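Local structure of cobyrinic Acid a,c-diamide synthase (Mycobacterium smegmatis, 5IHP) at residues A[20-25]-A[154-159]; A[26-31]-A[130-135]; A[71-76]-A[103-108]; A[187-192]-A[218-223]. The protein binds ADP and magnesium as a member of the ParA family of P-loop nucleotide-binding proteins, and may play a role in septum formation. All coordinates share one frame; numbering follows the deposited sequence.

Contact 1: residues A[20-25]-A[154-159]; sequences GGVAKT and PLQCET. With MG (magnesium ion), chain D; ADP (adenosine-5'-diphosphate), chain C.
Lys24 passes crosswise over the ring atoms of Pro154, and the course of its side chain shows how a phosphate-binding loop can serve a nucleotide and a strand end together. CB lies beside the beta-phosphate, 3.5 Å from ADP O1B. Lys24 CG still faces that phosphate oxygen but also meets Pro154 CG at 4.0 Å, and CD rests against Pro154 CD. Successive bends at chi2, chi3 and chi4 then turn the chain away from the strand: CE passes close to Cys133 O, and NZ ends in a hydrogen bond to Asn17 O and a weak one to Cys133 O. Val22 contributes the larger share of the loop's buried surface. Val22 CG2 lies 3.6 Å from Pro154 O, which is hydrogen-bonded to Asn17 ND2, whereas Val22 CG1, anti to the carbonyl carbon (chi1 -62°), touches Gln156 CG at 3.9 Å. Beyond these contacts the Gln156 amide folds back, its OE1 accepting Thr159 N in the carbonyl plane at 3.0 Å.

The loop itself is the deviant Walker A motif of the ParA family. Amide groups converge on the diphosphate, with Lys24 N reaching ADP O1B at 2.9 Å and Val22 N adding a second bond to the same oxygen. Thr25 OG1 binds magnesium at 2.2 Å; ADP O3B and four waters complete six ligands. The contact thus joins the start of helix 24-37 to the end of strand 150-156, which lies between strands 11-15 and 184-191, with helix 199-210 packing on Leu155.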
# COMPACT_ATOMS: atom_id res chain seq x y z
N GLY A 20 -4.97 -11.55 -3.93
CA GLY A 20 -3.56 -11.82 -3.70
C GLY A 20 -2.79 -12.02 -4.99
O GLY A 20 -3.34 -12.41 -6.01
N GLY A 21 -1.48 -11.76 -4.93
CA GLY A 21 -0.62 -12.04 -6.07
C GLY A 21 -0.65 -10.98 -7.15
O GLY A 21 -0.39 -11.28 -8.31
N VAL A 22 -0.97 -9.73 -6.80
CA VAL A 22 -1.09 -8.65 -7.77
C VAL A 22 0.05 -7.66 -7.64
O VAL A 22 -0.03 -6.55 -8.18
CB VAL A 22 -2.45 -7.94 -7.66
CG1 VAL A 22 -3.59 -8.91 -7.96
CG2 VAL A 22 -2.61 -7.28 -6.28
N ALA A 23 1.10 -8.03 -6.91
CA ALA A 23 2.32 -7.24 -6.71
C ALA A 23 2.11 -6.06 -5.76
O ALA A 23 2.78 -5.04 -5.89
CB ALA A 23 2.91 -6.76 -8.05
N LYS A 24 1.20 -6.17 -4.78
CA LYS A 24 1.10 -5.13 -3.77
C LYS A 24 2.41 -4.95 -3.02
O LYS A 24 2.94 -3.85 -2.93
CB LYS A 24 -0.01 -5.43 -2.76
CG LYS A 24 -1.39 -5.51 -3.38
CD LYS A 24 -2.38 -4.77 -2.57
CE LYS A 24 -2.37 -5.26 -1.16
NZ LYS A 24 -2.87 -6.65 -1.07
N THR A 25 2.94 -6.05 -2.47
CA THR A 25 4.12 -5.96 -1.61
C THR A 25 5.33 -5.48 -2.40
O THR A 25 6.08 -4.61 -1.94
CB THR A 25 4.38 -7.32 -0.95
OG1 THR A 25 3.32 -7.59 -0.02
CG2 THR A 25 5.73 -7.36 -0.23
N PRO A 154 -2.89 -1.75 -6.76
CA PRO A 154 -2.14 -2.52 -7.76
C PRO A 154 -3.09 -3.51 -8.39
O PRO A 154 -3.82 -4.23 -7.70
CB PRO A 154 -1.05 -3.22 -6.94
CG PRO A 154 -0.89 -2.37 -5.74
CD PRO A 154 -2.30 -1.90 -5.42
N LEU A 155 -3.12 -3.53 -9.71
CA LEU A 155 -4.16 -4.24 -10.44
C LEU A 155 -3.50 -5.08 -11.53
O LEU A 155 -2.93 -4.52 -12.47
CB LEU A 155 -5.15 -3.24 -11.01
CG LEU A 155 -6.32 -3.83 -11.77
CD1 LEU A 155 -7.59 -3.39 -11.08
CD2 LEU A 155 -6.25 -3.32 -13.20
N GLN A 156 -3.54 -6.40 -11.39
CA GLN A 156 -2.92 -7.26 -12.40
C GLN A 156 -3.66 -7.12 -13.73
O GLN A 156 -4.89 -7.00 -13.77
CB GLN A 156 -2.90 -8.72 -11.94
CG GLN A 156 -4.28 -9.38 -11.77
CD GLN A 156 -4.85 -9.89 -13.09
OE1 GLN A 156 -4.12 -10.12 -14.06
NE2 GLN A 156 -6.18 -10.07 -13.13
N CYS A 157 -2.91 -7.11 -14.83
CA CYS A 157 -3.55 -7.04 -16.14
C CYS A 157 -3.04 -8.17 -17.02
O CYS A 157 -2.96 -8.03 -18.24
CB CYS A 157 -3.36 -5.67 -16.79
SG CYS A 157 -1.70 -4.99 -16.90
N GLU A 158 -2.69 -9.29 -16.39
CA GLU A 158 -2.44 -10.53 -17.11
C GLU A 158 -3.74 -11.16 -17.60
O GLU A 158 -3.79 -11.71 -18.71
CB GLU A 158 -1.66 -11.48 -16.21
CG GLU A 158 -1.43 -12.86 -16.76
CD GLU A 158 -0.61 -13.72 -15.80
OE1 GLU A 158 -0.28 -13.22 -14.70
OE2 GLU A 158 -0.28 -14.87 -16.16
N THR A 159 -4.82 -11.09 -16.80
CA THR A 159 -6.10 -11.70 -17.15
C THR A 159 -7.25 -10.72 -16.94
O THR A 159 -7.12 -9.70 -16.26
CB THR A 159 -6.37 -12.97 -16.33
OG1 THR A 159 -6.60 -12.62 -14.96
CG2 THR A 159 -5.20 -13.94 -16.41
MG MG D . 1.67 -8.95 -0.31
PB ADP C . 0.86 -9.37 -3.41
O1B ADP C . -0.21 -8.59 -4.13
O2B ADP C . 0.44 -10.76 -2.97
O3B ADP C . 1.59 -8.60 -2.32
PA ADP C . 3.59 -9.77 -4.32
O1A ADP C . 4.31 -8.44 -4.41
O2A ADP C . 3.88 -10.74 -3.19
O3A ADP C . 2.00 -9.57 -4.55
O5' ADP C . 3.92 -10.52 -5.72
C5' ADP C . 3.34 -11.80 -5.97
C4' ADP C . 4.32 -12.59 -6.83
O4' ADP C . 4.51 -11.89 -8.06
C3' ADP C . 5.67 -12.67 -6.17
O3' ADP C . 6.20 -13.98 -6.44
C2' ADP C . 6.53 -11.67 -6.89
O2' ADP C . 7.89 -12.10 -6.94
C1' ADP C . 5.90 -11.65 -8.27
N9 ADP C . 6.06 -10.35 -8.95
C8 ADP C . 5.79 -9.13 -8.44
N7 ADP C . 6.05 -8.16 -9.35
C5 ADP C . 6.50 -8.76 -10.47
C6 ADP C . 6.94 -8.33 -11.82
N6 ADP C . 6.97 -7.02 -12.15
N1 ADP C . 7.32 -9.29 -12.69
C2 ADP C . 7.29 -10.60 -12.38
N3 ADP C . 6.90 -11.06 -11.18
C4 ADP C . 6.50 -10.21 -10.20
O HOH W 1 0.37 -7.17 0.24
O HOH W 2 -0.07 -10.15 -0.32
O HOH W 3 1.88 -9.41 1.86
O HOH W 4 2.98 -10.61 -0.63

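Contact 2: residues A[26-31]-A[130-135]; sequences TTVASI and IIDCPP. With ADP (adenosine-5'-diphosphate), chain C.
Val28 and Ile130 lie alongside each other, pointing opposite ways, and between them they account for most of the surface that helix 26-31 and strand 130-132 bury together. Val28 spreads its two branches along the strand. Val28 CG1, anti to the backbone N (chi1 171°), meets Ile130 CG2 at 3.7 Å, while Val28 CG2 rests on Asp132 CB at 3.6 Å. The far branch of Ile130 is used as well, its CD1 touching Ile31 CG2 at 3.8 Å, so that Ile130 touches both Val28 and Ile31, three residues apart on the helix.

Asp132 meets Val28 chiefly through CB. Its OD2 is hydrogen-bonded to Thr25 OG1, the ligand of magnesium, which makes Asp132 a second-shell residue, consistent with a Walker B aspartate. At the start of the helical segment, Thr26 grips ADP O1A twice, from N and from OG1, each at 2.8 Å.

The helix axis runs nearly antiparallel to the strand (158°), as expected of a helix packed on a parallel sheet. Strand 128-132 lies between 42-46 and 11-15; Val15 of the latter touches both Val28 and Ile130, and helix 243-261 packs on Ile31 through Phe251 and Leu255.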
# COMPACT_ATOMS: atom_id res chain seq x y z
N THR A 26 5.54 -6.04 -3.59
CA THR A 26 6.60 -5.56 -4.48
C THR A 26 6.44 -4.07 -4.75
O THR A 26 7.43 -3.33 -4.80
CB THR A 26 6.59 -6.35 -5.79
OG1 THR A 26 6.75 -7.75 -5.53
CG2 THR A 26 7.70 -5.87 -6.73
N THR A 27 5.20 -3.62 -4.93
CA THR A 27 4.93 -2.21 -5.22
C THR A 27 5.28 -1.33 -4.03
O THR A 27 5.91 -0.27 -4.20
CB THR A 27 3.45 -2.03 -5.61
OG1 THR A 27 3.21 -2.61 -6.91
CG2 THR A 27 3.06 -0.56 -5.63
N VAL A 28 4.90 -1.75 -2.82
CA VAL A 28 5.24 -0.96 -1.64
C VAL A 28 6.75 -0.79 -1.54
O VAL A 28 7.26 0.32 -1.40
CB VAL A 28 4.66 -1.61 -0.37
CG1 VAL A 28 5.22 -0.88 0.89
CG2 VAL A 28 3.12 -1.54 -0.39
N ALA A 29 7.47 -1.90 -1.62
CA ALA A 29 8.92 -1.85 -1.45
C ALA A 29 9.57 -1.03 -2.55
O ALA A 29 10.49 -0.24 -2.29
CB ALA A 29 9.49 -3.26 -1.41
N SER A 30 9.11 -1.20 -3.79
CA SER A 30 9.76 -0.56 -4.93
C SER A 30 9.49 0.94 -4.98
O SER A 30 10.39 1.73 -5.29
CB SER A 30 9.29 -1.23 -6.22
OG SER A 30 9.72 -2.59 -6.23
N ILE A 31 8.25 1.36 -4.70
CA ILE A 31 7.97 2.79 -4.56
C ILE A 31 8.75 3.36 -3.37
O ILE A 31 9.32 4.45 -3.46
CB ILE A 31 6.46 3.04 -4.40
CG1 ILE A 31 5.72 2.70 -5.70
CG2 ILE A 31 6.19 4.48 -3.99
CD1 ILE A 31 4.21 2.87 -5.53
N ILE A 130 4.15 4.35 3.60
CA ILE A 130 3.48 3.46 2.65
C ILE A 130 3.06 2.19 3.38
O ILE A 130 3.90 1.51 3.98
CB ILE A 130 4.38 3.11 1.45
CG1 ILE A 130 4.99 4.38 0.85
CG2 ILE A 130 3.56 2.35 0.38
CD1 ILE A 130 6.06 4.08 -0.20
N ILE A 131 1.78 1.84 3.27
CA ILE A 131 1.18 0.74 4.02
C ILE A 131 0.86 -0.40 3.06
O ILE A 131 0.10 -0.22 2.10
CB ILE A 131 -0.09 1.21 4.75
CG1 ILE A 131 0.22 2.42 5.64
CG2 ILE A 131 -0.70 0.05 5.55
CD1 ILE A 131 -1.04 3.17 6.09
N ASP A 132 1.41 -1.58 3.34
CA ASP A 132 1.18 -2.79 2.55
C ASP A 132 0.02 -3.55 3.20
O ASP A 132 0.19 -4.16 4.26
CB ASP A 132 2.44 -3.64 2.51
CG ASP A 132 2.33 -4.85 1.59
OD1 ASP A 132 1.42 -4.88 0.73
OD2 ASP A 132 3.18 -5.75 1.73
N CYS A 133 -1.18 -3.52 2.54
CA CYS A 133 -2.34 -4.17 3.14
C CYS A 133 -2.39 -5.65 2.74
O CYS A 133 -1.88 -6.03 1.68
CB CYS A 133 -3.63 -3.48 2.69
SG CYS A 133 -3.78 -1.76 3.28
N PRO A 134 -2.92 -6.50 3.62
CA PRO A 134 -3.06 -7.92 3.30
C PRO A 134 -4.12 -8.13 2.23
O PRO A 134 -4.90 -7.21 1.95
CB PRO A 134 -3.50 -8.54 4.64
CG PRO A 134 -4.27 -7.43 5.30
CD PRO A 134 -3.50 -6.18 4.94
N PRO A 135 -4.17 -9.34 1.60
CA PRO A 135 -5.21 -9.64 0.59
C PRO A 135 -6.52 -10.01 1.28
O PRO A 135 -6.94 -11.17 1.35
CB PRO A 135 -4.62 -10.82 -0.18
CG PRO A 135 -3.76 -11.55 0.89
CD PRO A 135 -3.17 -10.43 1.71
PB ADP C . 0.86 -9.37 -3.41
O1B ADP C . -0.21 -8.59 -4.13
O2B ADP C . 0.44 -10.76 -2.97
O3B ADP C . 1.59 -8.60 -2.32
PA ADP C . 3.59 -9.77 -4.32
O1A ADP C . 4.31 -8.44 -4.41
O2A ADP C . 3.88 -10.74 -3.19
O3A ADP C . 2.00 -9.57 -4.55
O5' ADP C . 3.92 -10.52 -5.72
C5' ADP C . 3.34 -11.80 -5.97
C4' ADP C . 4.32 -12.59 -6.83
O4' ADP C . 4.51 -11.89 -8.06
C3' ADP C . 5.67 -12.67 -6.17
O3' ADP C . 6.20 -13.98 -6.44
C2' ADP C . 6.53 -11.67 -6.89
O2' ADP C . 7.89 -12.10 -6.94
C1' ADP C . 5.90 -11.65 -8.27
N9 ADP C . 6.06 -10.35 -8.95
C8 ADP C . 5.79 -9.13 -8.44
N7 ADP C . 6.05 -8.16 -9.35
C5 ADP C . 6.50 -8.76 -10.47
C6 ADP C . 6.94 -8.33 -11.82
N6 ADP C . 6.97 -7.02 -12.15
N1 ADP C . 7.32 -9.29 -12.69
C2 ADP C . 7.29 -10.60 -12.38
N3 ADP C . 6.90 -11.06 -11.18
C4 ADP C . 6.50 -10.21 -10.20

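Contact 3: residues A[71-76]-A[103-108]; sequences VLLGDV and AMLLMR
Leu73 lays its CD2 methyl over one face of the Arg108 guanidinium, nearer its margin than its middle and 3.9 Å from Arg108 NH2. The same leucine holds the arginine by its backbone: Arg108 NH1 donates to Leu73 O at 2.8 Å, with an N-H...O angle of 148° and the donor tilted from the carbonyl plane. The Arg108 side chain is stretched out, and this length is what carries the guanidinium across from its turn. One residue is therefore met both through its carbonyl and through its side chain, which limits how the flat group can rotate.

Both branches of Leu73 touch Met104, CD1 at CE and CD2 at CB. The bend at chi3 (73°) brings Met104 CE to 3.9 Å from Leu73 CD1; SD lies alongside as well, and the two side chains run crosswise. Leu105 CD2 completes the apolar patch, 4.1 Å from Leu73 CD2. Asp75 OD2 stays 5.2 Å from Arg108 NH2, too far for a salt bridge, though its charge may still favour the arginine's position.

The C-terminal end of helix 68-73 thus packs against the end of helix 101-105 and the turn after it, far from the nucleotide site. A turn and a helix cap face each other: residues 105-108 form a type I beta turn that places Arg108, which bonds the carbonyl just before Gly74. That glycine, at positive phi, forms a Schellman motif, Gly74 N to Val71 O being one of its two bonds back into the last turn.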
# COMPACT_ATOMS: atom_id res chain seq x y z
N VAL A 71 2.11 -2.94 18.49
CA VAL A 71 1.88 -1.51 18.27
C VAL A 71 0.40 -1.22 18.09
O VAL A 71 -0.13 -0.26 18.66
CB VAL A 71 2.71 -1.04 17.05
CG1 VAL A 71 2.38 0.43 16.68
CG2 VAL A 71 4.21 -1.23 17.37
N LEU A 72 -0.30 -2.04 17.30
CA LEU A 72 -1.74 -1.84 17.11
C LEU A 72 -2.51 -2.04 18.41
O LEU A 72 -3.53 -1.38 18.62
CB LEU A 72 -2.28 -2.78 16.03
CG LEU A 72 -1.80 -2.60 14.58
CD1 LEU A 72 -2.67 -3.42 13.61
CD2 LEU A 72 -1.77 -1.13 14.17
N LEU A 73 -2.05 -2.94 19.28
CA LEU A 73 -2.73 -3.14 20.56
C LEU A 73 -2.43 -2.06 21.58
O LEU A 73 -3.09 -2.03 22.63
CB LEU A 73 -2.35 -4.50 21.16
CG LEU A 73 -2.72 -5.72 20.32
CD1 LEU A 73 -2.19 -6.99 20.99
CD2 LEU A 73 -4.23 -5.80 20.13
N GLY A 74 -1.46 -1.19 21.31
CA GLY A 74 -1.02 -0.20 22.27
C GLY A 74 -0.04 -0.70 23.32
O GLY A 74 0.22 0.01 24.30
N ASP A 75 0.50 -1.91 23.16
CA ASP A 75 1.38 -2.49 24.17
C ASP A 75 2.83 -2.06 24.02
O ASP A 75 3.61 -2.17 24.98
CB ASP A 75 1.29 -4.02 24.13
CG ASP A 75 -0.10 -4.53 24.48
OD1 ASP A 75 -0.80 -3.88 25.28
OD2 ASP A 75 -0.50 -5.58 23.93
N VAL A 76 3.21 -1.59 22.84
CA VAL A 76 4.58 -1.22 22.52
C VAL A 76 4.51 0.08 21.73
O VAL A 76 3.64 0.25 20.87
CB VAL A 76 5.28 -2.34 21.70
CG1 VAL A 76 6.52 -1.83 20.97
CG2 VAL A 76 5.61 -3.54 22.59
N ALA A 103 -9.25 -10.65 16.51
CA ALA A 103 -10.01 -11.10 17.68
C ALA A 103 -9.85 -10.12 18.84
O ALA A 103 -10.79 -9.91 19.62
CB ALA A 103 -9.56 -12.50 18.10
N MET A 104 -8.67 -9.52 18.97
CA MET A 104 -8.41 -8.65 20.11
C MET A 104 -8.91 -7.23 19.87
O MET A 104 -9.38 -6.58 20.81
CB MET A 104 -6.91 -8.66 20.41
CG MET A 104 -6.35 -10.07 20.40
SD MET A 104 -4.57 -10.16 20.67
CE MET A 104 -4.49 -9.77 22.42
N LEU A 105 -8.84 -6.74 18.63
CA LEU A 105 -9.34 -5.40 18.34
C LEU A 105 -10.86 -5.34 18.31
O LEU A 105 -11.44 -4.31 18.67
CB LEU A 105 -8.76 -4.90 17.02
CG LEU A 105 -7.28 -4.53 17.06
CD1 LEU A 105 -6.86 -4.00 15.71
CD2 LEU A 105 -7.02 -3.49 18.15
N LEU A 106 -11.52 -6.42 17.88
CA LEU A 106 -12.98 -6.40 17.84
C LEU A 106 -13.58 -6.14 19.22
O LEU A 106 -14.68 -5.60 19.33
CB LEU A 106 -13.51 -7.71 17.26
CG LEU A 106 -15.00 -7.69 16.88
CD1 LEU A 106 -15.28 -6.61 15.84
CD2 LEU A 106 -15.46 -9.05 16.38
N MET A 107 -12.84 -6.48 20.28
CA MET A 107 -13.30 -6.32 21.65
C MET A 107 -13.14 -4.91 22.18
O MET A 107 -13.47 -4.66 23.35
CB MET A 107 -12.55 -7.30 22.56
N ARG A 108 -12.64 -3.98 21.36
CA ARG A 108 -12.30 -2.64 21.81
C ARG A 108 -13.02 -1.60 20.96
O ARG A 108 -13.30 -1.83 19.78
CB ARG A 108 -10.80 -2.37 21.72
CG ARG A 108 -9.93 -3.56 22.04
CD ARG A 108 -8.48 -3.15 22.07
NE ARG A 108 -7.63 -4.16 22.69
CZ ARG A 108 -6.37 -3.96 23.05
NH1 ARG A 108 -5.82 -2.77 22.85
NH2 ARG A 108 -5.68 -4.93 23.62

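Contact 4: residues A[187-192]-A[218-223]; sequences GALPTL and PPIPRT. With ADP (adenosine-5'-diphosphate), chain C.
Leu189 begins the contact by reaching toward the proline-rich loop with both methyl groups: Leu189 CD1 lies 3.5 Å from Pro218 O and Leu189 CD2 3.9 Å from Ile220 CG1. With CG anti to the backbone N (chi1 174°), the leucine carries these methyls against the loop, where Pro218 O is buried without a polar partner in the model. Next comes Pro190, whose CB packs on Pro219 CB at 3.7 Å. Its carbonyl supplies the one direct hydrogen bond between the segments, Ile220 N to Pro190 O at 2.9 Å and nearly straight (173°). Thr191 sends OG1 to Val22 O of the phosphate-binding segment, in a hydrogen bond.

At Leu192 the backbone takes a left-handed conformation and the strand gives way to the nucleotide pocket. A water 2.7 Å from Leu192 N accepts its hydrogen and donates onward to Pro221 O; a second water joins Leu192 O to Arg222 NE. Leu192 CD2 lies over one face of the Arg222 guanidinium and also against adenine, 3.8 Å from ADP C5. Arg222 NH2 is held in a salt bridge by Glu158.

The loop reads the base by its backbone. ADP N6 donates to Pro221 O at 2.9 Å, and Thr223 N donates to ADP N1 at 2.7 Å. This pairing of a carbonyl and an amide with the N6 and N1 edge is a classic mode of adenine recognition, here set beside the last strand of a P-loop NTPase sheet.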
# COMPACT_ATOMS: atom_id res chain seq x y z
N GLY A 187 -6.08 5.76 -7.78
CA GLY A 187 -6.42 4.93 -8.91
C GLY A 187 -5.71 3.60 -8.87
O GLY A 187 -5.05 3.23 -7.88
N ALA A 188 -5.85 2.85 -9.96
CA ALA A 188 -5.21 1.54 -10.10
C ALA A 188 -3.84 1.68 -10.74
O ALA A 188 -3.70 2.36 -11.76
CB ALA A 188 -6.08 0.60 -10.95
N LEU A 189 -2.84 1.01 -10.16
CA LEU A 189 -1.52 0.87 -10.78
C LEU A 189 -1.48 -0.45 -11.53
O LEU A 189 -1.50 -1.51 -10.88
CB LEU A 189 -0.42 0.92 -9.73
CG LEU A 189 1.00 0.64 -10.28
CD1 LEU A 189 1.39 1.70 -11.33
CD2 LEU A 189 2.02 0.59 -9.16
N PRO A 190 -1.43 -0.46 -12.86
CA PRO A 190 -1.36 -1.74 -13.59
C PRO A 190 -0.09 -2.49 -13.24
O PRO A 190 1.01 -1.92 -13.20
CB PRO A 190 -1.36 -1.31 -15.06
CG PRO A 190 -1.88 0.10 -15.07
CD PRO A 190 -1.43 0.70 -13.77
N THR A 191 -0.23 -3.80 -13.00
CA THR A 191 0.91 -4.64 -12.67
C THR A 191 0.89 -5.89 -13.53
O THR A 191 -0.15 -6.28 -14.08
CB THR A 191 0.93 -5.05 -11.19
OG1 THR A 191 -0.27 -5.78 -10.88
CG2 THR A 191 1.05 -3.83 -10.27
N LEU A 192 2.06 -6.53 -13.66
CA LEU A 192 2.21 -7.75 -14.47
C LEU A 192 1.81 -7.50 -15.92
O LEU A 192 1.26 -8.37 -16.59
CB LEU A 192 1.43 -8.92 -13.86
CG LEU A 192 1.73 -9.23 -12.39
CD1 LEU A 192 0.89 -10.40 -11.91
CD2 LEU A 192 3.20 -9.51 -12.20
N PRO A 218 2.77 4.84 -15.36
CA PRO A 218 2.85 3.79 -16.38
C PRO A 218 2.49 2.43 -15.80
O PRO A 218 2.50 2.27 -14.58
CB PRO A 218 4.31 3.82 -16.78
CG PRO A 218 5.00 4.17 -15.49
CD PRO A 218 4.10 5.13 -14.78
N PRO A 219 2.20 1.45 -16.66
CA PRO A 219 2.06 0.08 -16.17
C PRO A 219 3.42 -0.46 -15.75
O PRO A 219 4.45 -0.11 -16.32
CB PRO A 219 1.49 -0.68 -17.37
CG PRO A 219 1.90 0.12 -18.57
CD PRO A 219 1.96 1.56 -18.11
N ILE A 220 3.41 -1.29 -14.72
CA ILE A 220 4.60 -2.02 -14.30
C ILE A 220 4.67 -3.31 -15.11
O ILE A 220 3.76 -4.13 -15.01
CB ILE A 220 4.60 -2.33 -12.80
CG1 ILE A 220 4.18 -1.11 -11.98
CG2 ILE A 220 5.97 -2.86 -12.38
CD1 ILE A 220 5.07 0.12 -12.18
N PRO A 221 5.71 -3.52 -15.91
CA PRO A 221 5.78 -4.73 -16.73
C PRO A 221 6.09 -5.96 -15.89
O PRO A 221 6.69 -5.88 -14.82
CB PRO A 221 6.93 -4.44 -17.71
CG PRO A 221 7.80 -3.46 -16.96
CD PRO A 221 6.85 -2.61 -16.16
N ARG A 222 5.65 -7.12 -16.38
CA ARG A 222 6.10 -8.38 -15.81
C ARG A 222 7.59 -8.57 -16.13
O ARG A 222 8.01 -8.38 -17.28
CB ARG A 222 5.30 -9.56 -16.36
CG ARG A 222 5.91 -10.91 -15.96
CD ARG A 222 5.26 -12.11 -16.65
NE ARG A 222 3.95 -12.43 -16.09
CZ ARG A 222 3.74 -13.00 -14.90
NH1 ARG A 222 4.77 -13.31 -14.12
NH2 ARG A 222 2.51 -13.25 -14.50
N THR A 223 8.37 -8.92 -15.11
CA THR A 223 9.82 -8.94 -15.21
C THR A 223 10.35 -10.36 -15.35
O THR A 223 9.62 -11.27 -15.73
CB THR A 223 10.47 -8.29 -13.97
PB ADP C . 0.86 -9.37 -3.41
O1B ADP C . -0.21 -8.59 -4.13
O2B ADP C . 0.44 -10.76 -2.97
O3B ADP C . 1.59 -8.60 -2.32
PA ADP C . 3.59 -9.77 -4.32
O1A ADP C . 4.31 -8.44 -4.41
O2A ADP C . 3.88 -10.74 -3.19
O3A ADP C . 2.00 -9.57 -4.55
O5' ADP C . 3.92 -10.52 -5.72
C5' ADP C . 3.34 -11.80 -5.97
C4' ADP C . 4.32 -12.59 -6.83
O4' ADP C . 4.51 -11.89 -8.06
C3' ADP C . 5.67 -12.67 -6.17
O3' ADP C . 6.20 -13.98 -6.44
C2' ADP C . 6.53 -11.67 -6.89
O2' ADP C . 7.89 -12.10 -6.94
C1' ADP C . 5.90 -11.65 -8.27
N9 ADP C . 6.06 -10.35 -8.95
C8 ADP C . 5.79 -9.13 -8.44
N7 ADP C . 6.05 -8.16 -9.35
C5 ADP C . 6.50 -8.76 -10.47
C6 ADP C . 6.94 -8.33 -11.82
N6 ADP C . 6.97 -7.02 -12.15
N1 ADP C . 7.32 -9.29 -12.69
C2 ADP C . 7.29 -10.60 -12.38
N3 ADP C . 6.90 -11.06 -11.18
C4 ADP C . 6.50 -10.21 -10.20
O HOH W 5 4.41 -6.07 -12.44
O HOH W 6 1.83 -10.85 -17.31

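Overall arrangement
Three of the four contacts surround one ADP molecule: contact 1 holds chiefly the beta-phosphate and magnesium, contact 2 chiefly the alpha-phosphate, and contact 4 the adenine. Contacts 1 and 2 share helix 24-37, their centres about 11 Å apart, and are linked by a probable hydrogen bond between Thr25 OG1 and Asp132 OD2 (2.5 Å). Contacts 1 and 4, about 8 Å between centres, use neighbouring strands and are tied by the Glu158-Arg222 salt bridge. Contact 3 stands apart, about 30 Å from contact 1 between centres, and on the opposite side of the chain's centre from contact 4. In sequence it nests inside the loop closed by contact 2, itself nested inside that of contact 1.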